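Local atomic coordinates of salt-tolerant glutaminase (Micrococcus luteus, PDB entry 3AGD), a protein that probably hydrolyses L-glutamine to L-glutamate and ammonium, as a salt-tolerant member of the serine-dependent beta-lactamase-like glutaminase family. Residues Ala56-Ile62 with Ala196-Lys202; Ala73-Arg78 with Gln122-Pro127; Gly93-Asn97 with Arg166-Leu170; Tyr157-Met161 with Val188-Ala193. All coordinates share one frame; numbering follows the deposited sequence.

All four contacts lie in the glutaminase domain, and three gather round the glutamate pocket, which holds no ligand in this chain. Interactions 3 and 4 touch, N167 O reaching V188 CG2 at 3.5 Å, and between them supply N167, E160 and Y191, each seen to bind L-glutamate in this protein. Interaction 1 joins on through A196, whose CB lies 4.2 Å from Y157 N of interaction 4, and its 196-202 segment follows directly on C195, another residue seen to bind glutamate. Interaction 2 stands apart: its centre is about 20 Å from that of interaction 4, although the side chain of L124 comes within about 8 Å of that of Y191.

Interaction 1. Residues Ala56-Ile62 with Ala196-Lys202; sequences ADVEFTI and AVLVTVK
F60 and V199 form an antiparallel hydrogen-bonded pair in a short ladder, F60 N giving its hydrogen to V199 O at 2.8 Å and V199 N returning one to F60 O. I62 N continues the ladder to V197 O with a bond of 169° at the hydrogen. With chi1 of 53°, the F60 ring swings back across the partner strand. From its CB, CG and CD2 come down on V199 O, which sits 3.4 Å above the ring plane over its centre; on one side CE1 reaches V199 CG2 at 3.7 Å, on the other CE2 nears V201 CG2 and V201 N, and CZ passes the T200 carbonyl carbon. A broad aromatic suits this place, and F278 stacks on the ring from the five-stranded sheet. T61 and L198 point to the other face, where L198 CD1 lies 3.7 Å from E59 OE1, while OE2 of that glutamate is bridged to R148. Farther along, T200 caps the helix that follows, its short hydroxyl fitting the N-cap, and K202 N bonds A56 O at 3.2 Å. This is a two-stranded antiparallel ribbon running straight into the N-terminus of helix 201-212, between the alpha-helical part of the domain and its five-stranded sheet.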
loop_
_atom_site.group_PDB
_atom_site.type_symbol
_atom_site.label_atom_id
_atom_site.label_comp_id
_atom_site.label_asym_id
_atom_site.label_seq_id
_atom_site.Cartn_x
_atom_site.Cartn_y
_atom_site.Cartn_z
ATOM N N ALA A 56 23.005 -11.909 11.169
ATOM C CA ALA A 56 22.616 -10.918 10.177
ATOM C C ALA A 56 23.784 -10.396 9.345
ATOM O O ALA A 56 23.588 -9.573 8.452
ATOM C CB ALA A 56 21.913 -9.756 10.867
ATOM N N ASP A 57 24.992 -10.877 9.624
ATOM C CA ASP A 57 26.165 -10.417 8.893
ATOM C C ASP A 57 26.929 -11.553 8.210
ATOM O O ASP A 57 28.108 -11.415 7.880
ATOM C CB ASP A 57 27.103 -9.665 9.839
ATOM C CG ASP A 57 28.058 -8.749 9.104
ATOM O OD1 ASP A 57 29.021 -8.267 9.737
ATOM O OD2 ASP A 57 27.841 -8.501 7.898
ATOM N N VAL A 58 26.255 -12.677 8.006
ATOM C CA VAL A 58 26.858 -13.829 7.347
ATOM C C VAL A 58 26.437 -13.795 5.883
ATOM O O VAL A 58 25.244 -13.758 5.576
ATOM C CB VAL A 58 26.373 -15.144 7.979
ATOM C CG1 VAL A 58 26.921 -16.323 7.207
ATOM C CG2 VAL A 58 26.816 -15.214 9.430
ATOM N N GLU A 59 27.414 -13.805 4.983
ATOM C CA GLU A 59 27.127 -13.749 3.558
ATOM C C GLU A 59 26.561 -15.038 2.989
ATOM O O GLU A 59 26.889 -16.135 3.440
ATOM C CB GLU A 59 28.386 -13.375 2.772
ATOM C CG GLU A 59 28.950 -12.000 3.091
ATOM C CD GLU A 59 29.994 -11.552 2.081
ATOM O OE1 GLU A 59 30.720 -12.421 1.547
ATOM O OE2 GLU A 59 30.099 -10.330 1.826
ATOM N N PHE A 60 25.702 -14.887 1.988
ATOM C CA PHE A 60 25.091 -16.017 1.303
ATOM C C PHE A 60 24.713 -15.523 -0.088
ATOM O O PHE A 60 24.578 -14.319 -0.303
ATOM C CB PHE A 60 23.854 -16.503 2.073
ATOM C CG PHE A 60 22.851 -15.419 2.370
ATOM C CD1 PHE A 60 21.956 -14.995 1.396
ATOM C CD2 PHE A 60 22.828 -14.799 3.621
ATOM C CE1 PHE A 60 21.048 -13.964 1.658
ATOM C CE2 PHE A 60 21.931 -13.772 3.895
ATOM C CZ PHE A 60 21.036 -13.350 2.914
ATOM N N THR A 61 24.554 -16.435 -1.039
ATOM C CA THR A 61 24.187 -16.020 -2.386
ATOM C C THR A 61 22.724 -15.583 -2.396
ATOM O O THR A 61 21.838 -16.295 -1.915
ATOM C CB THR A 61 24.431 -17.148 -3.399
ATOM O OG1 THR A 61 23.746 -18.335 -2.980
ATOM C CG2 THR A 61 25.923 -17.440 -3.488
ATOM N N ILE A 62 22.494 -14.395 -2.939
ATOM C CA ILE A 62 21.174 -13.792 -3.001
ATOM C C ILE A 62 20.171 -14.570 -3.844
ATOM O O ILE A 62 18.961 -14.481 -3.623
ATOM C CB ILE A 62 21.289 -12.333 -3.524
ATOM C CG1 ILE A 62 19.942 -11.625 -3.446
ATOM C CG2 ILE A 62 21.798 -12.332 -4.951
ATOM C CD1 ILE A 62 20.038 -10.140 -3.776
ATOM N N ALA A 196 24.596 -15.663 -7.817
ATOM C CA ALA A 196 25.724 -16.017 -6.966
ATOM C C ALA A 196 26.318 -14.810 -6.252
ATOM O O ALA A 196 27.350 -14.928 -5.582
ATOM C CB ALA A 196 26.802 -16.723 -7.791
ATOM N N VAL A 197 25.682 -13.651 -6.401
ATOM C CA VAL A 197 26.163 -12.447 -5.735
ATOM C C VAL A 197 25.989 -12.618 -4.225
ATOM O O VAL A 197 24.925 -13.012 -3.758
ATOM C CB VAL A 197 25.392 -11.194 -6.201
ATOM C CG1 VAL A 197 25.789 -9.988 -5.354
ATOM C CG2 VAL A 197 25.687 -10.923 -7.658
ATOM N N LEU A 198 27.042 -12.309 -3.475
ATOM C CA LEU A 198 27.044 -12.437 -2.020
ATOM C C LEU A 198 26.496 -11.236 -1.253
ATOM O O LEU A 198 26.919 -10.096 -1.453
ATOM C CB LEU A 198 28.469 -12.733 -1.534
ATOM C CG LEU A 198 29.051 -14.097 -1.923
ATOM C CD1 LEU A 198 30.565 -14.109 -1.697
ATOM C CD2 LEU A 198 28.360 -15.191 -1.104
ATOM N N VAL A 199 25.549 -11.509 -0.363
ATOM C CA VAL A 199 24.948 -10.474 0.465
ATOM C C VAL A 199 24.669 -11.048 1.849
ATOM O O VAL A 199 24.642 -12.266 2.031
ATOM C CB VAL A 199 23.605 -9.961 -0.121
ATOM C CG1 VAL A 199 23.832 -9.328 -1.484
ATOM C CG2 VAL A 199 22.601 -11.110 -0.214
ATOM N N THR A 200 24.476 -10.160 2.819
ATOM C CA THR A 200 24.160 -10.558 4.181
ATOM C C THR A 200 22.734 -10.087 4.431
ATOM O O THR A 200 22.163 -9.350 3.621
ATOM C CB THR A 200 25.055 -9.850 5.210
ATOM O OG1 THR A 200 24.769 -8.444 5.191
ATOM C CG2 THR A 200 26.534 -10.068 4.886
ATOM N N VAL A 201 22.163 -10.511 5.550
ATOM C CA VAL A 201 20.818 -10.099 5.917
ATOM C C VAL A 201 20.732 -8.571 5.895
ATOM O O VAL A 201 19.753 -7.996 5.409
ATOM C CB VAL A 201 20.475 -10.572 7.330
ATOM C CG1 VAL A 201 19.146 -10.013 7.752
ATOM C CG2 VAL A 201 20.447 -12.079 7.377
ATOM N N LYS A 202 21.765 -7.925 6.429
ATOM C CA LYS A 202 21.820 -6.470 6.489
ATOM C C LYS A 202 21.810 -5.849 5.100
ATOM O O LYS A 202 21.165 -4.826 4.879
ATOM C CB LYS A 202 23.070 -6.016 7.244
ATOM C CG LYS A 202 23.051 -6.322 8.736
ATOM C CD LYS A 202 24.338 -5.835 9.394
ATOM C CE LYS A 202 24.341 -6.080 10.891
ATOM N NZ LYS A 202 25.597 -5.582 11.537
#

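Interaction 2. Residues Ala73-Arg78 with Gln122-Pro127; sequences AALVDR and QLLVGP
R78 curls over the end of helix 114-123 and places its guanidinium between L123 and the G126-P127 peptide. Two successive torsions, chi2 -74° and chi3 -87°, bend the chain twice, bringing CG and CD past L123 O before the planar group turns in. One face of that group lies against the peptide, with G126 C 3.3 Å above the plane; L123 CD2 covers the opposite face, offset toward the rim. NH1 is directed at L123 O, but the modelled separation is too short to be taken literally. NH2 gives a hydrogen to a water at 2.6 Å in the guanidinium plane, and that water donates to Q122 O at 2.9 Å. Arginine suits the place, having a long chain and a flat group with several N-H donors. The P127 ring slides past it, CD standing 3.8 Å from R78 NE. One turn earlier on the same face of the helix the contact is apolar: L124 turns CD2 back to A73 CB at 3.8 Å, and small alanines at 73 and 74 admit it. D77 faces the same turn, its carboxylate bridged to R137 of helix 131-146. Chemically, a cation is sandwiched by peptide and leucine and tied through water to Q122 O where the helix runs out, the direct bond to L123 O remaining doubtful.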
loop_
_atom_site.group_PDB
_atom_site.type_symbol
_atom_site.label_atom_id
_atom_site.label_comp_id
_atom_site.label_asym_id
_atom_site.label_seq_id
_atom_site.Cartn_x
_atom_site.Cartn_y
_atom_site.Cartn_z
ATOM N N ALA A 73 17.216 -2.190 -12.764
ATOM C CA ALA A 73 18.304 -1.744 -13.634
ATOM C C ALA A 73 17.879 -1.745 -15.107
ATOM O O ALA A 73 18.210 -0.830 -15.863
ATOM C CB ALA A 73 19.523 -2.645 -13.443
ATOM N N ALA A 74 17.152 -2.784 -15.507
ATOM C CA ALA A 74 16.677 -2.900 -16.879
ATOM C C ALA A 74 15.731 -1.759 -17.221
ATOM O O ALA A 74 15.804 -1.184 -18.309
ATOM C CB ALA A 74 15.976 -4.235 -17.078
ATOM N N LEU A 75 14.835 -1.437 -16.292
ATOM C CA LEU A 75 13.874 -0.354 -16.506
ATOM C C LEU A 75 14.628 0.967 -16.625
ATOM O O LEU A 75 14.346 1.788 -17.505
ATOM C CB LEU A 75 12.869 -0.311 -15.345
ATOM C CG LEU A 75 11.919 -1.518 -15.288
ATOM C CD1 LEU A 75 11.305 -1.671 -13.903
ATOM C CD2 LEU A 75 10.838 -1.350 -16.353
ATOM N N VAL A 76 15.593 1.168 -15.737
ATOM C CA VAL A 76 16.403 2.380 -15.763
ATOM C C VAL A 76 17.184 2.469 -17.072
ATOM O O VAL A 76 17.216 3.507 -17.722
ATOM C CB VAL A 76 17.426 2.397 -14.606
ATOM C CG1 VAL A 76 18.461 3.500 -14.840
ATOM C CG2 VAL A 76 16.711 2.627 -13.290
ATOM N N ASP A 77 17.799 1.362 -17.464
ATOM C CA ASP A 77 18.610 1.342 -18.670
ATOM C C ASP A 77 17.904 1.404 -20.006
ATOM O O ASP A 77 18.362 2.097 -20.909
ATOM C CB ASP A 77 19.517 0.112 -18.672
ATOM C CG ASP A 77 20.520 0.135 -17.542
ATOM O OD1 ASP A 77 20.984 1.239 -17.191
ATOM O OD2 ASP A 77 20.854 -0.948 -17.014
ATOM N N ARG A 78 16.795 0.689 -20.145
ATOM C CA ARG A 78 16.098 0.640 -21.426
ATOM C C ARG A 78 14.747 1.342 -21.497
ATOM O O ARG A 78 14.206 1.525 -22.584
ATOM C CB ARG A 78 15.936 -0.825 -21.842
ATOM C CG ARG A 78 17.248 -1.602 -21.861
ATOM C CD ARG A 78 18.112 -1.217 -23.056
ATOM N NE ARG A 78 17.791 -2.006 -24.239
ATOM C CZ ARG A 78 18.047 -3.305 -24.360
ATOM N NH1 ARG A 78 18.631 -3.968 -23.376
ATOM N NH2 ARG A 78 17.711 -3.945 -25.467
ATOM N N GLN A 122 19.008 -10.132 -20.108
ATOM C CA GLN A 122 19.289 -9.888 -21.520
ATOM C C GLN A 122 19.082 -8.422 -21.912
ATOM O O GLN A 122 19.641 -7.959 -22.902
ATOM C CB GLN A 122 18.390 -10.795 -22.388
ATOM C CG GLN A 122 18.277 -10.391 -23.871
ATOM C CD GLN A 122 19.435 -10.880 -24.729
ATOM O OE1 GLN A 122 19.433 -12.014 -25.213
ATOM N NE2 GLN A 122 20.433 -10.026 -24.913
ATOM N N LEU A 123 18.290 -7.696 -21.129
ATOM C CA LEU A 123 17.995 -6.288 -21.408
ATOM C C LEU A 123 18.882 -5.296 -20.670
ATOM O O LEU A 123 18.948 -4.126 -21.037
ATOM C CB LEU A 123 16.548 -5.968 -21.015
ATOM C CG LEU A 123 15.369 -6.570 -21.778
ATOM C CD1 LEU A 123 14.135 -6.589 -20.872
ATOM C CD2 LEU A 123 15.114 -5.771 -23.048
ATOM N N LEU A 124 19.555 -5.774 -19.630
ATOM C CA LEU A 124 20.378 -4.951 -18.749
ATOM C C LEU A 124 21.052 -3.629 -19.127
ATOM O O LEU A 124 20.768 -2.614 -18.499
ATOM C CB LEU A 124 21.397 -5.845 -18.036
ATOM C CG LEU A 124 20.702 -6.520 -16.849
ATOM C CD1 LEU A 124 21.675 -7.375 -16.064
ATOM C CD2 LEU A 124 20.090 -5.434 -15.960
ATOM N N VAL A 125 21.931 -3.598 -20.117
ATOM C CA VAL A 125 22.610 -2.342 -20.438
ATOM C C VAL A 125 22.107 -1.649 -21.701
ATOM O O VAL A 125 21.877 -0.441 -21.710
ATOM C CB VAL A 125 24.133 -2.577 -20.564
ATOM C CG1 VAL A 125 24.842 -1.299 -20.982
ATOM C CG2 VAL A 125 24.678 -3.070 -19.240
ATOM N N GLY A 126 21.945 -2.425 -22.762
ATOM C CA GLY A 126 21.488 -1.880 -24.023
ATOM C C GLY A 126 21.408 -2.995 -25.048
ATOM O O GLY A 126 21.758 -4.135 -24.743
ATOM N N PRO A 127 20.969 -2.695 -26.278
ATOM C CA PRO A 127 20.832 -3.663 -27.369
ATOM C C PRO A 127 22.105 -4.412 -27.732
ATOM O O PRO A 127 22.066 -5.611 -28.013
ATOM C CB PRO A 127 20.354 -2.803 -28.541
ATOM C CG PRO A 127 19.673 -1.648 -27.876
ATOM C CD PRO A 127 20.588 -1.346 -26.729
HETATM O O HOH W 1 18.672 -6.346 -25.080
#

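Interaction 3. Residues Gly93-Asn97 with Arg166-Leu170; sequences GEAFN and RNLSL
E94 and R166 reach each other from opposite directions. Both leave the backbone with CG opposite N; R166 then stays extended to NE, whereas E94 (chi1 -174°) bends at chi2, 51°, turning the carboxylate toward the helix. The guanidinium meets it end-on. NH1 and NH2 both give hydrogens to the single atom E94 OE2, each at 3.0 Å, with OE2 close to the guanidinium plane. The two flat groups stand 75° apart, which makes this a forked salt bridge to one oxygen, not the coplanar bidentate pairing that uses both carboxylate oxygens; both donors come to the anti side of OE2. The other oxygen, OE1, accepts from N114 N, which probably helps fix the rotation of the carboxylate. A long arginine is well suited to span this gap from an exposed helical turn. Beside the ion pair, L170 lays CD2 over one face of the F96 ring, 4.0 Å from its centroid, a CH-pi contact in which the two side chains slide past each other in opposite senses. N114 and N167 are glutamate-binding residues, and N167 OD1 accepts from N114 ND2. The contact thus lays the loop between helices 80-84 and 114-123 against helix 165-176, with L170 also touching L118 of helix 114-123 and helix 184-195 touching N167.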
loop_
_atom_site.group_PDB
_atom_site.type_symbol
_atom_site.label_atom_id
_atom_site.label_comp_id
_atom_site.label_asym_id
_atom_site.label_seq_id
_atom_site.Cartn_x
_atom_site.Cartn_y
_atom_site.Cartn_z
ATOM N N GLY A 93 3.439 -18.608 -11.213
ATOM C CA GLY A 93 4.359 -19.417 -10.433
ATOM C C GLY A 93 5.515 -19.800 -11.344
ATOM O O GLY A 93 5.506 -19.446 -12.523
ATOM N N GLU A 94 6.493 -20.534 -10.822
ATOM C CA GLU A 94 7.663 -20.920 -11.610
ATOM C C GLU A 94 7.393 -21.942 -12.720
ATOM O O GLU A 94 8.105 -21.966 -13.724
ATOM C CB GLU A 94 8.764 -21.425 -10.668
ATOM C CG GLU A 94 10.104 -21.731 -11.332
ATOM C CD GLU A 94 10.613 -20.594 -12.205
ATOM O OE1 GLU A 94 10.559 -19.425 -11.770
ATOM O OE2 GLU A 94 11.081 -20.875 -13.326
ATOM N N ALA A 95 6.366 -22.773 -12.552
ATOM C CA ALA A 95 6.020 -23.782 -13.559
ATOM C C ALA A 95 5.906 -23.116 -14.929
ATOM O O ALA A 95 5.167 -22.141 -15.089
ATOM C CB ALA A 95 4.697 -24.459 -13.193
ATOM N N PHE A 96 6.629 -23.640 -15.917
ATOM C CA PHE A 96 6.607 -23.049 -17.250
ATOM C C PHE A 96 5.643 -23.691 -18.236
ATOM O O PHE A 96 5.636 -24.906 -18.416
ATOM C CB PHE A 96 8.003 -23.066 -17.878
ATOM C CG PHE A 96 8.066 -22.379 -19.219
ATOM C CD1 PHE A 96 7.962 -20.994 -19.310
ATOM C CD2 PHE A 96 8.187 -23.118 -20.392
ATOM C CE1 PHE A 96 7.974 -20.351 -20.552
ATOM C CE2 PHE A 96 8.200 -22.488 -21.642
ATOM C CZ PHE A 96 8.092 -21.102 -21.722
ATOM N N ASN A 97 4.840 -22.852 -18.880
ATOM C CA ASN A 97 3.894 -23.306 -19.886
ATOM C C ASN A 97 4.190 -22.487 -21.137
ATOM O O ASN A 97 4.135 -21.256 -21.104
ATOM C CB ASN A 97 2.454 -23.056 -19.438
ATOM C CG ASN A 97 1.439 -23.678 -20.381
ATOM O OD1 ASN A 97 1.555 -23.558 -21.600
ATOM N ND2 ASN A 97 0.435 -24.342 -19.820
ATOM N N ARG A 166 17.461 -26.939 -16.807
ATOM C CA ARG A 166 16.141 -26.320 -16.801
ATOM C C ARG A 166 16.197 -24.865 -17.254
ATOM O O ARG A 166 15.401 -24.447 -18.098
ATOM C CB ARG A 166 15.473 -26.411 -15.419
ATOM C CG ARG A 166 14.098 -25.726 -15.390
ATOM C CD ARG A 166 13.234 -26.120 -14.198
ATOM N NE ARG A 166 11.924 -25.469 -14.256
ATOM C CZ ARG A 166 11.708 -24.173 -14.026
ATOM N NH1 ARG A 166 12.714 -23.368 -13.705
ATOM N NH2 ARG A 166 10.482 -23.671 -14.141
ATOM N N ASN A 167 17.127 -24.085 -16.711
ATOM C CA ASN A 167 17.219 -22.683 -17.122
ATOM C C ASN A 167 17.667 -22.549 -18.576
ATOM O O ASN A 167 17.267 -21.608 -19.273
ATOM C CB ASN A 167 18.156 -21.896 -16.198
ATOM C CG ASN A 167 17.483 -21.504 -14.895
ATOM O OD1 ASN A 167 16.298 -21.169 -14.877
ATOM N ND2 ASN A 167 18.234 -21.533 -13.805
ATOM N N LEU A 168 18.505 -23.482 -19.026
ATOM C CA LEU A 168 18.970 -23.489 -20.412
ATOM C C LEU A 168 17.753 -23.793 -21.294
ATOM O O LEU A 168 17.620 -23.270 -22.398
ATOM C CB LEU A 168 20.048 -24.559 -20.603
ATOM C CG LEU A 168 21.442 -24.215 -20.062
ATOM C CD1 LEU A 168 22.312 -25.478 -19.941
ATOM C CD2 LEU A 168 22.083 -23.199 -20.984
ATOM N N SER A 169 16.859 -24.636 -20.791
ATOM C CA SER A 169 15.645 -24.975 -21.524
ATOM C C SER A 169 14.802 -23.717 -21.697
ATOM O O SER A 169 14.335 -23.415 -22.794
ATOM C CB SER A 169 14.835 -26.018 -20.764
ATOM O OG SER A 169 13.551 -26.151 -21.341
ATOM N N LEU A 170 14.609 -22.984 -20.605
ATOM C CA LEU A 170 13.827 -21.756 -20.655
ATOM C C LEU A 170 14.484 -20.767 -21.617
ATOM O O LEU A 170 13.815 -20.165 -22.457
ATOM C CB LEU A 170 13.713 -21.142 -19.259
ATOM C CG LEU A 170 13.027 -22.010 -18.187
ATOM C CD1 LEU A 170 13.019 -21.270 -16.853
ATOM C CD2 LEU A 170 11.596 -22.344 -18.619
#

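Interaction 4. Residues Tyr157-Met161 with Val188-Ala193; sequences YESEM and VAGYVA
Y157 presents the edge of its ring to helix 188-193, with A189 O and A193 N close to the ring plane and CE1 3.4 Å from A189 O. The ring lies anti to its own nitrogen, chi1 168°, which carries it over to the small residues of the partner helix: CD1 is 3.9 Å from A193 CB, and OH stops 3.6 Å from A189 CB. Alanines leave room for so broad a group. V192 is the central residue, its CB pointing toward the first helix. Its CG1 fits between Y157 CD1 and E160 CG, while CG2 turns to M161 SD at 3.8 Å, valine and methionine crossing at a slant. The flexible M161 chain, bent at chi2 and chi3, brings CE 3.6 Å from A189 CB, and its CG lies over the rim of one face of the Y157 ring. E160 runs extended past V192, and a water bridges OE1 to V192 O, donating to both, at 2.7 Å on the carboxylate side. The short helical segments approach to 9.8 Å with their N-to-C directions 135° apart. These apolar contacts and the tyrosine edge join two helices that wall the glutamate pocket, one contributing E160, the other Y191, in the helical part of a beta-lactamase-like glutaminase fold.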
loop_
_atom_site.group_PDB
_atom_site.type_symbol
_atom_site.label_atom_id
_atom_site.label_comp_id
_atom_site.label_asym_id
_atom_site.label_seq_id
_atom_site.Cartn_x
_atom_site.Cartn_y
_atom_site.Cartn_z
ATOM N N TYR A 157 28.630 -20.409 -8.360
ATOM C CA TYR A 157 28.401 -20.245 -9.792
ATOM C C TYR A 157 28.780 -21.501 -10.580
ATOM O O TYR A 157 27.952 -22.064 -11.298
ATOM C CB TYR A 157 29.211 -19.058 -10.315
ATOM C CG TYR A 157 29.276 -18.950 -11.825
ATOM C CD1 TYR A 157 28.255 -18.328 -12.546
ATOM C CD2 TYR A 157 30.372 -19.455 -12.532
ATOM C CE1 TYR A 157 28.324 -18.205 -13.926
ATOM C CE2 TYR A 157 30.451 -19.339 -13.916
ATOM C CZ TYR A 157 29.423 -18.709 -14.605
ATOM O OH TYR A 157 29.499 -18.568 -15.969
ATOM N N GLU A 158 30.035 -21.928 -10.454
ATOM C CA GLU A 158 30.507 -23.112 -11.166
ATOM C C GLU A 158 29.624 -24.303 -10.826
ATOM O O GLU A 158 29.184 -25.036 -11.703
ATOM C CB GLU A 158 31.958 -23.430 -10.791
ATOM C CG GLU A 158 32.982 -22.371 -11.180
ATOM C CD GLU A 158 33.028 -22.099 -12.679
ATOM O OE1 GLU A 158 32.582 -22.966 -13.462
ATOM O OE2 GLU A 158 33.525 -21.020 -13.074
ATOM N N SER A 159 29.364 -24.487 -9.541
ATOM C CA SER A 159 28.530 -25.585 -9.084
ATOM C C SER A 159 27.168 -25.594 -9.792
ATOM O O SER A 159 26.749 -26.614 -10.341
ATOM C CB SER A 159 28.339 -25.477 -7.571
ATOM O OG SER A 159 27.575 -26.554 -7.068
ATOM N N GLU A 160 26.479 -24.458 -9.790
ATOM C CA GLU A 160 25.170 -24.381 -10.426
ATOM C C GLU A 160 25.232 -24.449 -11.947
ATOM O O GLU A 160 24.322 -24.980 -12.585
ATOM C CB GLU A 160 24.435 -23.112 -9.986
ATOM C CG GLU A 160 23.211 -22.796 -10.828
ATOM C CD GLU A 160 22.231 -21.877 -10.129
ATOM O OE1 GLU A 160 22.649 -21.112 -9.232
ATOM O OE2 GLU A 160 21.036 -21.914 -10.489
ATOM N N MET A 161 26.301 -23.925 -12.535
ATOM C CA MET A 161 26.426 -23.964 -13.984
ATOM C C MET A 161 26.510 -25.398 -14.503
ATOM O O MET A 161 26.266 -25.649 -15.683
ATOM C CB MET A 161 27.651 -23.169 -14.434
ATOM C CG MET A 161 27.421 -21.668 -14.484
ATOM S SD MET A 161 26.160 -21.197 -15.706
ATOM C CE MET A 161 27.131 -21.252 -17.213
ATOM N N VAL A 188 22.065 -17.594 -19.562
ATOM C CA VAL A 188 21.975 -18.391 -18.348
ATOM C C VAL A 188 23.195 -18.141 -17.463
ATOM O O VAL A 188 23.067 -18.043 -16.243
ATOM C CB VAL A 188 21.872 -19.896 -18.673
ATOM C CG1 VAL A 188 22.119 -20.728 -17.424
ATOM C CG2 VAL A 188 20.488 -20.202 -19.245
ATOM N N ALA A 189 24.371 -18.021 -18.076
ATOM C CA ALA A 189 25.596 -17.784 -17.316
ATOM C C ALA A 189 25.514 -16.464 -16.550
ATOM O O ALA A 189 25.924 -16.385 -15.393
ATOM C CB ALA A 189 26.814 -17.780 -18.254
ATOM N N GLY A 190 24.986 -15.431 -17.198
ATOM C CA GLY A 190 24.860 -14.141 -16.544
ATOM C C GLY A 190 23.854 -14.183 -15.407
ATOM O O GLY A 190 24.070 -13.603 -14.344
ATOM N N TYR A 191 22.744 -14.873 -15.627
ATOM C CA TYR A 191 21.712 -14.989 -14.605
ATOM C C TYR A 191 22.224 -15.805 -13.415
ATOM O O TYR A 191 21.949 -15.478 -12.259
ATOM C CB TYR A 191 20.467 -15.648 -15.199
ATOM C CG TYR A 191 19.443 -16.065 -14.166
ATOM C CD1 TYR A 191 18.709 -15.117 -13.460
ATOM C CD2 TYR A 191 19.233 -17.412 -13.877
ATOM C CE1 TYR A 191 17.791 -15.500 -12.485
ATOM C CE2 TYR A 191 18.320 -17.806 -12.906
ATOM C CZ TYR A 191 17.607 -16.846 -12.212
ATOM O OH TYR A 191 16.735 -17.233 -11.222
ATOM N N VAL A 192 22.969 -16.869 -13.693
ATOM C CA VAL A 192 23.501 -17.689 -12.613
ATOM C C VAL A 192 24.508 -16.892 -11.787
ATOM O O VAL A 192 24.529 -16.985 -10.560
ATOM C CB VAL A 192 24.172 -18.970 -13.149
ATOM C CG1 VAL A 192 24.849 -19.724 -12.006
ATOM C CG2 VAL A 192 23.121 -19.870 -13.806
ATOM N N ALA A 193 25.337 -16.103 -12.463
ATOM C CA ALA A 193 26.342 -15.287 -11.789
ATOM C C ALA A 193 25.639 -14.242 -10.928
ATOM O O ALA A 193 26.060 -13.937 -9.816
ATOM C CB ALA A 193 27.224 -14.609 -12.814
HETATM O O HOH W 2 28.923 -15.375 -16.155
HETATM O O HOH W 3 24.175 -19.009 -8.478
#